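Local structure of putative cytoplasmic protein (Salmonella enterica subsp. enterica serovar Typhimurium, 4IQN) at residues N10-E13 / L14-V18; D64-S67 / N68-P72; S165-E168 / Y169-I173. The protein is of unknown function and carries a domain of unknown function, DUF5066, that spans nearly the whole chain. All blocks are in the same frame, centred on the assembly; numbering follows the deposited sequence. Where two conformers were deposited one is given.

Contact 1 (N10-E13 / L14-V18); sequences NLIE and LVKKV
Leu11 and Val15, Ile12 and Lys16 are paired through successive i to i+4 backbone bonds of one helix, 8-18, with Lys16 N reaching Ile12 O at 2.8 Å in an almost straight bond (177° at the hydrogen). Val15 N donates to Leu11 O, also at 2.8 Å, and Leu14 N to Asn10 O at 3.1 Å. The bond from Lys17 N to Glu13 O is bent to 132° and weak, but Val18 N to Leu14 O follows normally at 3.1 Å.

The side chains divide by the face they occupy. On the side turned to the protein, the buried pair Leu11 and Val15 meet through Leu11 CD1 and Val15 CG2 at 4.1 Å, the two chains crossing at a slant. Val15 keeps this methyl beside its own backbone N, where CG2 touches the carbonyl oxygen of Leu11, at 3.4 Å, as well as its CD1 methyl. Leu14 CG lies 3.4 Å from Asn10 O, the oxygen that also accepts from Leu14 N.

On the outer face Glu13 and Lys16 run alongside each other. The glutamate folds at chi2 (-49°), whereas the lysine is extended beyond CG, and OE2 of Glu13 meets NZ of Lys16 at 3.5 Å in a long, weak salt bridge. The aliphatic part of Lys16 also serves as packing, since its CE lies beside Ile12 CG2. Tyr171 of helix 166-174 touches Leu11 and Leu14, and Ala57 and Leu58 touch Ile12. The whole is characteristic of an amphipathic surface helix, with an apolar stripe turned to the protein and an i to i+3 ion pair on the outer side.

Contact 2 (D64-S67 / N68-P72); sequences DLLS and NYNMP
Ser67 and Asn70 are the ends of a type I beta turn, closed by the bond from Asn70 N to Ser67 O at 2.8 Å, the donor approaching from well above the carbonyl plane. A separate backbone bond, Ser67 N to Met71 O, 2.9 Å long and fairly straight at 164°, links the residues that lead into and out of the turn. The serine hydroxyl adds a third: OG accepts from Tyr69 N at 3.0 Å, the side-chain to backbone link of an ST turn. Chi1 of 69° sets OG between the backbone N and the carbonyl carbon of Ser67, facing the amide of Tyr69. A water links OG to Met71 O, just after the turn, giving a proton to that carbonyl and lying 2.7 Å from Ser67 OG. Asn68 ND2 forms a hydrogen bond to Ile173 O, fastening the turn to helix 166-174, while the backbone N of Asn68 is buried without a partner.

Packing completes the contact. Leu66 lies across the base, its CD1 near Asn70 OD1 and its CD2 against the ring of Pro72, 3.8 Å from CD. The same CD2 also rests on the peptide joining Met71, a selenomethionine, to the proline, 3.4 Å from Pro72 N.

Contact 3 (S165-E168 / Y169-I173); sequences SLVE and YLYNI
Ser165 and Tyr169 begin a run of backbone hydrogen bonds that carries through the first turns of helix 166-174. Tyr169 N donates to Ser165 O at 3.0 Å, in the carbonyl plane; Leu170 N follows to Leu166 O, Tyr171 N to Val167 O and Asn172 N to Glu168 O, all i to i+4. Ahead of this run Ser165 occupies the N-cap position. Its OG accepts from Val167 N at 3.1 Å and from Glu168 N at 3.4 Å; both bonds are weak, but together they occupy two amides of the first turn.

Apolar contacts join successive turns. Leu166, with CG opposite the backbone N (chi1 -171°), extends CD1 to within 3.8 Å of Tyr169 CD2, meeting the ring at a slant, and sets its CG 4.2 Å from Leu170 CD1. Val167 lies alongside Tyr171, pointing the same way: CG1 reaches the edge of the ring in its plane, 3.7 Å from CE2. A polar atom, Val167 O, is also at this edge, 3.3 Å from Tyr171 CD2. Ile173 CG1 lies over one face of the Tyr169 ring, 3.7 Å above the plane and offset toward the rim.

The polar ends of the buried Tyr169, Tyr171 and Glu168 have hydrogen-bond partners beyond the two segments. Tyr169 OH bonds to His130 ND1, Tyr171 OH to Ser7 O ahead of helix 8-18, and the outstretched Glu168 places OE1 on Ser164 OG. The chemistry implies a helix held on three flanks: by helix 8-18 at Val167 and Tyr171, by strand 124-128 at Leu166 and Tyr169, and by Trp192 and Gln196 of helix 190-207 at Glu168. Each tyrosine pairs an apolar ring contact with a fixed hydroxyl, and a negative Glu168 near the N-terminus would probably be stabilised by the helix dipole.

Along the chain the three contacts follow in series, contact 1 on helix 8-18, contact 2 in the loop between strands 48-49 and 86-87, and contact 3 on helix 166-174. Their centres form a compact triangle, about 12 Å from contact 1 to each of the others and about 14 Å between contacts 2 and 3. All three pairs touch: Val15 CG1 packs on Leu65 CD2, Leu11 CD2 on Val167 CA, and Ser67 CB on Ile173 CG2, near the C-terminal end of helix 166-174. Local elements distant in sequence are thus gathered into one packed region, and of the three, contact 3 lies nearest the centre of the chain.

Contact 1 (N10-E13 / L14-V18)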
ATOM      1  N   ASN A  10       1.608  12.717  16.021  0.70 31.53           N
ATOM      2  CA  ASN A  10       1.001  11.875  17.030  0.70 32.42           C
ATOM      3  C   ASN A  10       1.136  10.395  16.647  0.70 28.12           C
ATOM      4  O   ASN A  10       1.472   9.550  17.492  0.70 27.95           O
ATOM      5  CB  ASN A  10      -0.470  12.289  17.282  0.70 33.94           C
ATOM      6  CG  ASN A  10      -0.621  13.682  17.938  0.70 37.51           C
ATOM      7  OD1 ASN A  10      -1.736  14.189  18.088  0.70 48.63           O
ATOM      8  ND2 ASN A  10       0.480  14.300  18.323  0.70 35.57           N
ATOM      9  N   LEU A  11       0.905  10.071  15.374  1.00 29.99           N
ATOM     10  CA  LEU A  11       1.008   8.698  14.909  1.00 27.63           C
ATOM     11  C   LEU A  11       2.411   8.113  15.153  1.00 26.93           C
ATOM     12  O   LEU A  11       2.555   7.002  15.654  1.00 28.58           O
ATOM     13  CB  LEU A  11       0.607   8.567  13.449  1.00 26.92           C
ATOM     14  CG  LEU A  11       0.701   7.146  12.880  1.00 27.01           C
ATOM     15  CD1 LEU A  11      -0.087   6.146  13.723  1.00 26.66           C
ATOM     16  CD2 LEU A  11       0.167   7.191  11.475  1.00 33.11           C
ATOM     17  N   ILE A  12       3.440   8.874  14.838  1.00 27.35           N
ATOM     18  CA  ILE A  12       4.785   8.384  15.026  1.00 30.49           C
ATOM     19  C   ILE A  12       5.095   8.130  16.513  1.00 30.93           C
ATOM     20  O   ILE A  12       5.712   7.114  16.839  1.00 32.57           O
ATOM     21  CB  ILE A  12       5.818   9.314  14.380  1.00 34.61           C
ATOM     22  CG1 ILE A  12       5.611   9.384  12.840  1.00 28.63           C
ATOM     23  CG2 ILE A  12       7.208   8.831  14.716  1.00 38.49           C
ATOM     24  CD1 ILE A  12       5.920   8.102  12.102  1.00 32.14           C
ATOM     25  N   GLU A  13       4.640   9.005  17.413  1.00 30.37           N
ATOM     26  CA  GLU A  13       4.798   8.735  18.841  1.00 32.31           C
ATOM     27  C   GLU A  13       4.160   7.405  19.235  1.00 36.24           C
ATOM     28  O   GLU A  13       4.722   6.666  20.061  1.00 38.62           O
ATOM     29  CB  GLU A  13       4.224   9.865  19.732  1.00 32.44           C
ATOM     30  CG  GLU A  13       4.972  11.194  19.622  1.00 44.77           C
ATOM     31  CD  GLU A  13       6.490  11.060  19.760  1.00 53.89           C
ATOM     32  OE1 GLU A  13       6.977  10.832  20.881  1.00 64.46           O
ATOM     33  OE2 GLU A  13       7.212  11.189  18.745  1.00 74.39           O
ATOM     34  N   LEU A  14       2.987   7.112  18.684  1.00 30.85           N
ATOM     35  CA  LEU A  14       2.330   5.840  18.949  1.00 31.97           C
ATOM     36  C   LEU A  14       3.096   4.679  18.307  1.00 32.58           C
ATOM     37  O   LEU A  14       3.239   3.629  18.908  1.00 36.90           O
ATOM     38  CB  LEU A  14       0.866   5.887  18.509  1.00 30.72           C
ATOM     39  CG  LEU A  14       0.014   6.956  19.212  1.00 30.99           C
ATOM     40  CD1 LEU A  14      -1.291   7.163  18.463  1.00 31.57           C
ATOM     41  CD2 LEU A  14      -0.234   6.602  20.671  1.00 38.97           C
ATOM     42  N   VAL A  15       3.640   4.883  17.114  1.00 32.78           N
ATOM     43  CA  VAL A  15       4.419   3.836  16.459  1.00 34.26           C
ATOM     44  C   VAL A  15       5.673   3.537  17.288  1.00 41.26           C
ATOM     45  O   VAL A  15       5.965   2.364  17.548  1.00 48.60           O
ATOM     46  CB  VAL A  15       4.740   4.177  14.994  1.00 37.38           C
ATOM     47  CG1 VAL A  15       5.767   3.198  14.426  1.00 43.14           C
ATOM     48  CG2 VAL A  15       3.476   4.138  14.151  1.00 34.47           C
ATOM     49  N   LYS A  16       6.370   4.585  17.743  1.00 42.71           N
ATOM     50  CA  LYS A  16       7.509   4.438  18.683  1.00 49.24           C
ATOM     51  C   LYS A  16       7.110   3.651  19.922  1.00 44.03           C
ATOM     52  O   LYS A  16       7.904   2.904  20.477  1.00 49.26           O
ATOM     53  CB  LYS A  16       8.039   5.792  19.160  1.00 48.22           C
ATOM     54  CG  LYS A  16       8.879   6.528  18.147  1.00 50.25           C
ATOM     55  CD  LYS A  16       9.363   7.842  18.718  1.00 55.18           C
ATOM     56  CE  LYS A  16      10.107   8.601  17.644  1.00 51.71           C
ATOM     57  NZ  LYS A  16      10.417   9.952  18.121  1.00 53.37           N
ATOM     58  N   LYS A  17       5.880   3.848  20.357  1.00 50.22           N
ATOM     59  CA  LYS A  17       5.392   3.221  21.561  1.00 44.03           C
ATOM     60  C   LYS A  17       5.171   1.726  21.424  1.00 45.47           C
ATOM     61  O   LYS A  17       5.474   1.007  22.345  1.00 48.68           O
ATOM     62  CB  LYS A  17       4.118   3.905  22.048  1.00 47.27           C
ATOM     63  CG  LYS A  17       3.588   3.335  23.344  1.00 58.53           C
ATOM     64  CD  LYS A  17       2.482   4.204  23.917  1.00 54.16           C
ATOM     65  CE  LYS A  17       1.956   3.601  25.213  1.00 58.57           C
ATOM     66  NZ  LYS A  17       1.763   4.653  26.239  1.00 67.93           N
ATOM     67  N   VAL A  18       4.666   1.261  20.289  1.00 41.06           N
ATOM     68  CA  VAL A  18       4.362  -0.173  20.103  1.00 36.65           C
ATOM     69  C   VAL A  18       5.472  -0.986  19.413  1.00 32.32           C
ATOM     70  O   VAL A  18       5.410  -2.217  19.387  1.00 37.36           O
ATOM     71  CB  VAL A  18       3.055  -0.389  19.282  1.00 33.68           C
ATOM     72  CG1 VAL A  18       1.851   0.272  19.949  1.00 36.05           C
ATOM     73  CG2 VAL A  18       3.207   0.106  17.850  1.00 34.55           C
TER

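Contact 2 (D64-S67 / N68-P72)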
ATOM      1  N   ASP A  64      12.778  -0.730   9.793  1.00 28.55           N
ATOM      2  CA  ASP A  64      12.553  -2.124  10.152  1.00 31.78           C
ATOM      3  C   ASP A  64      11.494  -2.275  11.274  1.00 32.58           C
ATOM      4  O   ASP A  64      11.443  -3.293  11.977  1.00 29.81           O
ATOM      5  CB  ASP A  64      13.891  -2.759  10.579  1.00 32.32           C
ATOM      6  CG  ASP A  64      14.876  -2.912   9.418  1.00 36.15           C
ATOM      7  OD1 ASP A  64      14.419  -3.202   8.280  1.00 39.29           O
ATOM      8  OD2 ASP A  64      16.118  -2.772   9.644  1.00 37.84           O
ATOM      9  N   LEU A  65      10.633  -1.279  11.420  1.00 28.59           N
ATOM     10  CA  LEU A  65       9.620  -1.292  12.483  1.00 30.06           C
ATOM     11  C   LEU A  65       8.713  -2.502  12.378  1.00 26.19           C
ATOM     12  O   LEU A  65       8.497  -3.040  11.296  1.00 26.91           O
ATOM     13  CB  LEU A  65       8.824   0.015  12.495  1.00 31.11           C
ATOM     14  CG  LEU A  65       7.884   0.251  11.338  1.00 29.08           C
ATOM     15  CD1 LEU A  65       6.488  -0.286  11.678  1.00 29.37           C
ATOM     16  CD2 LEU A  65       7.795   1.736  11.041  1.00 32.79           C
ATOM     17  N   LEU A  66       8.251  -2.938  13.542  1.00 28.69           N
ATOM     18  CA  LEU A  66       7.341  -4.055  13.710  1.00 24.54           C
ATOM     19  C   LEU A  66       6.171  -3.535  14.537  1.00 25.29           C
ATOM     20  O   LEU A  66       6.373  -2.930  15.584  1.00 31.45           O
ATOM     21  CB  LEU A  66       8.046  -5.211  14.449  1.00 26.09           C
ATOM     22  CG  LEU A  66       9.144  -5.960  13.698  1.00 28.50           C
ATOM     23  CD1 LEU A  66       9.898  -6.980  14.547  1.00 30.22           C
ATOM     24  CD2 LEU A  66       8.516  -6.658  12.496  1.00 27.42           C
ATOM     25  N   SER A  67       4.946  -3.758  14.058  1.00 25.27           N
ATOM     26  CA  SER A  67       3.778  -3.278  14.739  1.00 24.50           C
ATOM     27  C   SER A  67       3.562  -4.007  16.053  1.00 27.98           C
ATOM     28  O   SER A  67       4.303  -4.934  16.397  1.00 28.75           O
ATOM     29  CB  SER A  67       2.534  -3.490  13.880  1.00 24.45           C
ATOM     30  OG  SER A  67       2.236  -4.868  13.763  1.00 27.58           O
ATOM     31  N   ASN A  68       2.531  -3.559  16.772  1.00 29.60           N
ATOM     32  CA  ASN A  68       1.994  -4.285  17.925  1.00 31.40           C
ATOM     33  C   ASN A  68       1.645  -5.754  17.640  1.00 32.76           C
ATOM     34  O   ASN A  68       1.525  -6.551  18.576  1.00 35.42           O
ATOM     35  CB  ASN A  68       0.777  -3.565  18.541  1.00 33.70           C
ATOM     36  CG  ASN A  68      -0.265  -3.140  17.506  1.00 29.54           C
ATOM     37  OD1 ASN A  68       0.055  -2.434  16.580  1.00 29.59           O
ATOM     38  ND2 ASN A  68      -1.518  -3.539  17.692  1.00 29.78           N
ATOM     39  N   TYR A  69       1.474  -6.110  16.369  1.00 27.97           N
ATOM     40  CA  TYR A  69       1.305  -7.498  15.941  1.00 30.24           C
ATOM     41  C   TYR A  69       2.620  -8.271  15.780  1.00 30.04           C
ATOM     42  O   TYR A  69       2.599  -9.445  15.426  1.00 30.64           O
ATOM     43  CB  TYR A  69       0.561  -7.535  14.598  1.00 30.70           C
ATOM     44  CG  TYR A  69      -0.914  -7.264  14.694  1.00 30.23           C
ATOM     45  CD1 TYR A  69      -1.402  -5.954  14.762  1.00 30.68           C
ATOM     46  CD2 TYR A  69      -1.840  -8.319  14.691  1.00 32.31           C
ATOM     47  CE1 TYR A  69      -2.750  -5.706  14.838  1.00 29.87           C
ATOM     48  CE2 TYR A  69      -3.193  -8.064  14.755  1.00 36.07           C
ATOM     49  CZ  TYR A  69      -3.629  -6.758  14.822  1.00 34.62           C
ATOM     50  OH  TYR A  69      -4.951  -6.488  14.880  1.00 37.36           O
ATOM     51  N   ASN A  70       3.740  -7.619  16.068  1.00 30.44           N
ATOM     52  CA  ASN A  70       5.069  -8.160  15.864  1.00 32.10           C
ATOM     53  C   ASN A  70       5.309  -8.566  14.412  1.00 26.44           C
ATOM     54  O   ASN A  70       5.916  -9.596  14.153  1.00 28.10           O
ATOM     55  CB  ASN A  70       5.322  -9.331  16.809  1.00 35.36           C
ATOM     56  CG  ASN A  70       6.772  -9.615  16.991  1.00 37.56           C
ATOM     57  OD1 ASN A  70       7.623  -8.715  16.889  1.00 41.76           O
ATOM     58  ND2 ASN A  70       7.089 -10.880  17.253  1.00 39.37           N
HETATM   59  N   MSE A  71       4.818  -7.754  13.481  0.50 26.63           N
HETATM   60  CA  MSE A  71       4.945  -8.020  12.041  0.50 27.08           C
HETATM   61  C   MSE A  71       5.292  -6.727  11.349  0.50 26.39           C
HETATM   62  O   MSE A  71       4.898  -5.653  11.806  0.50 25.34           O
HETATM   63  CB  MSE A  71       3.620  -8.570  11.483  0.50 23.89           C
HETATM   64  CG  MSE A  71       3.137  -9.767  12.283  0.50 24.16           C
HETATM   65 SE   MSE A  71       1.469 -10.500  11.555  0.50 23.99          SE
HETATM   66  CE  MSE A  71       2.058 -10.848   9.727  0.50 19.06           C
ATOM     67  N   PRO A  72       6.016  -6.808  10.231  1.00 26.22           N
ATOM     68  CA  PRO A  72       6.463  -5.605   9.548  1.00 25.78           C
ATOM     69  C   PRO A  72       5.342  -4.834   8.848  1.00 25.48           C
ATOM     70  O   PRO A  72       4.231  -5.339   8.745  1.00 23.77           O
ATOM     71  CB  PRO A  72       7.486  -6.132   8.540  1.00 27.44           C
ATOM     72  CG  PRO A  72       7.089  -7.536   8.266  1.00 30.33           C
ATOM     73  CD  PRO A  72       6.526  -8.030   9.570  1.00 27.33           C
TER
HETATM   74  O   HOH W   1       2.117  -5.082  11.035  1.00 28.10           O

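Contact 3 (S165-E168 / Y169-I173)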
ATOM      1  N   SER A 165      -5.908   6.762   3.946  1.00 15.40           N
ATOM      2  CA  SER A 165      -4.461   6.809   3.853  1.00 16.62           C
ATOM      3  C   SER A 165      -3.810   5.789   4.739  1.00 16.76           C
ATOM      4  O   SER A 165      -4.475   5.155   5.582  1.00 15.70           O
ATOM      5  CB  SER A 165      -3.980   8.173   4.315  1.00 19.59           C
ATOM      6  OG  SER A 165      -4.123   8.368   5.713  1.00 21.36           O
ATOM      7  N   LEU A 166      -2.480   5.665   4.605  1.00 15.66           N
ATOM      8  CA  LEU A 166      -1.667   4.876   5.498  1.00 16.84           C
ATOM      9  C   LEU A 166      -1.808   5.324   6.985  1.00 15.78           C
ATOM     10  O   LEU A 166      -1.691   4.498   7.896  1.00 18.48           O
ATOM     11  CB  LEU A 166      -0.185   4.931   5.059  1.00 18.25           C
ATOM     12  CG  LEU A 166       0.768   3.968   5.780  1.00 18.73           C
ATOM     13  CD1 LEU A 166       0.323   2.527   5.621  1.00 20.76           C
ATOM     14  CD2 LEU A 166       2.189   4.169   5.264  1.00 20.51           C
ATOM     15  N   VAL A 167      -2.061   6.608   7.208  1.00 17.67           N
ATOM     16  CA  VAL A 167      -2.294   7.127   8.547  1.00 18.27           C
ATOM     17  C   VAL A 167      -3.528   6.459   9.173  1.00 17.43           C
ATOM     18  O   VAL A 167      -3.441   5.920  10.271  1.00 16.80           O
ATOM     19  CB  VAL A 167      -2.434   8.657   8.566  1.00 19.43           C
ATOM     20  CG1 VAL A 167      -2.746   9.201   9.954  1.00 19.47           C
ATOM     21  CG2 VAL A 167      -1.138   9.320   8.051  1.00 21.00           C
ATOM     22  N   GLU A 168      -4.637   6.464   8.472  1.00 17.02           N
ATOM     23  CA  GLU A 168      -5.844   5.798   8.964  1.00 17.25           C
ATOM     24  C   GLU A 168      -5.600   4.293   9.161  1.00 15.93           C
ATOM     25  O   GLU A 168      -5.993   3.721  10.181  1.00 17.31           O
ATOM     26  CB  GLU A 168      -7.014   6.030   8.016  1.00 16.54           C
ATOM     27  CG  GLU A 168      -8.290   5.308   8.452  1.00 16.74           C
ATOM     28  CD  GLU A 168      -9.533   5.648   7.673  1.00 19.07           C
ATOM     29  OE1 GLU A 168      -9.460   6.303   6.605  1.00 15.24           O
ATOM     30  OE2 GLU A 168     -10.634   5.238   8.136  1.00 21.25           O
ATOM     31  N   TYR A 169      -4.942   3.659   8.193  1.00 16.56           N
ATOM     32  CA  TYR A 169      -4.634   2.249   8.285  1.00 16.04           C
ATOM     33  C   TYR A 169      -3.861   1.951   9.574  1.00 17.25           C
ATOM     34  O   TYR A 169      -4.218   1.042  10.342  1.00 18.56           O
ATOM     35  CB  TYR A 169      -3.866   1.769   7.027  1.00 16.52           C
ATOM     36  CG  TYR A 169      -3.291   0.389   7.155  1.00 16.45           C
ATOM     37  CD1 TYR A 169      -4.074  -0.746   6.935  1.00 19.91           C
ATOM     38  CD2 TYR A 169      -1.964   0.192   7.539  1.00 17.92           C
ATOM     39  CE1 TYR A 169      -3.566  -2.012   7.080  1.00 19.88           C
ATOM     40  CE2 TYR A 169      -1.423  -1.067   7.665  1.00 16.83           C
ATOM     41  CZ  TYR A 169      -2.217  -2.188   7.442  1.00 19.82           C
ATOM     42  OH  TYR A 169      -1.700  -3.462   7.597  1.00 20.17           O
ATOM     43  N   LEU A 170      -2.802   2.719   9.840  1.00 17.12           N
ATOM     44  CA  LEU A 170      -1.978   2.444  10.998  1.00 18.33           C
ATOM     45  C   LEU A 170      -2.673   2.733  12.337  1.00 20.46           C
ATOM     46  O   LEU A 170      -2.471   1.981  13.309  1.00 20.77           O
ATOM     47  CB  LEU A 170      -0.642   3.191  10.909  1.00 21.86           C
ATOM     48  CG  LEU A 170       0.293   2.591   9.876  1.00 23.56           C
ATOM     49  CD1 LEU A 170       1.545   3.467   9.830  1.00 27.52           C
ATOM     50  CD2 LEU A 170       0.684   1.148  10.176  1.00 28.16           C
ATOM     51  N   TYR A 171      -3.464   3.799  12.412  1.00 17.12           N
ATOM     52  CA  TYR A 171      -4.216   4.065  13.643  1.00 17.73           C
ATOM     53  C   TYR A 171      -5.083   2.859  13.975  1.00 20.27           C
ATOM     54  O   TYR A 171      -5.221   2.468  15.158  1.00 20.69           O
ATOM     55  CB  TYR A 171      -5.078   5.328  13.521  1.00 17.45           C
ATOM     56  CG  TYR A 171      -4.398   6.595  13.995  1.00 18.82           C
ATOM     57  CD1 TYR A 171      -4.286   6.896  15.358  1.00 22.35           C
ATOM     58  CD2 TYR A 171      -3.847   7.480  13.101  1.00 19.48           C
ATOM     59  CE1 TYR A 171      -3.656   8.041  15.790  1.00 25.91           C
ATOM     60  CE2 TYR A 171      -3.226   8.652  13.538  1.00 20.89           C
ATOM     61  CZ  TYR A 171      -3.119   8.929  14.878  1.00 25.55           C
ATOM     62  OH  TYR A 171      -2.487  10.096  15.323  1.00 24.41           O
ATOM     63  N   ASN A 172      -5.671   2.274  12.943  1.00 19.06           N
ATOM     64  CA  ASN A 172      -6.512   1.093  13.150  1.00 19.39           C
ATOM     65  C   ASN A 172      -5.666  -0.116  13.611  1.00 23.93           C
ATOM     66  O   ASN A 172      -6.027  -0.787  14.570  1.00 21.75           O
ATOM     67  CB  ASN A 172      -7.372   0.804  11.936  1.00 20.26           C
ATOM     68  CG  ASN A 172      -8.582   1.721  11.844  1.00 20.49           C
ATOM     69  OD1 ASN A 172      -8.554   2.820  11.277  1.00 24.12           O
ATOM     70  ND2 ASN A 172      -9.648   1.280  12.420  1.00 18.73           N
ATOM     71  N   ILE A 173      -4.503  -0.338  12.993  1.00 20.27           N
ATOM     72  CA  ILE A 173      -3.624  -1.434  13.419  1.00 24.45           C
ATOM     73  C   ILE A 173      -3.260  -1.290  14.895  1.00 24.09           C
ATOM     74  O   ILE A 173      -3.358  -2.241  15.659  1.00 26.14           O
ATOM     75  CB  ILE A 173      -2.337  -1.517  12.559  1.00 23.50           C
ATOM     76  CG1 ILE A 173      -2.653  -1.919  11.120  1.00 25.24           C
ATOM     77  CG2 ILE A 173      -1.278  -2.418  13.182  1.00 26.83           C
ATOM     78  CD1 ILE A 173      -3.266  -3.285  10.956  1.00 26.25           C
TER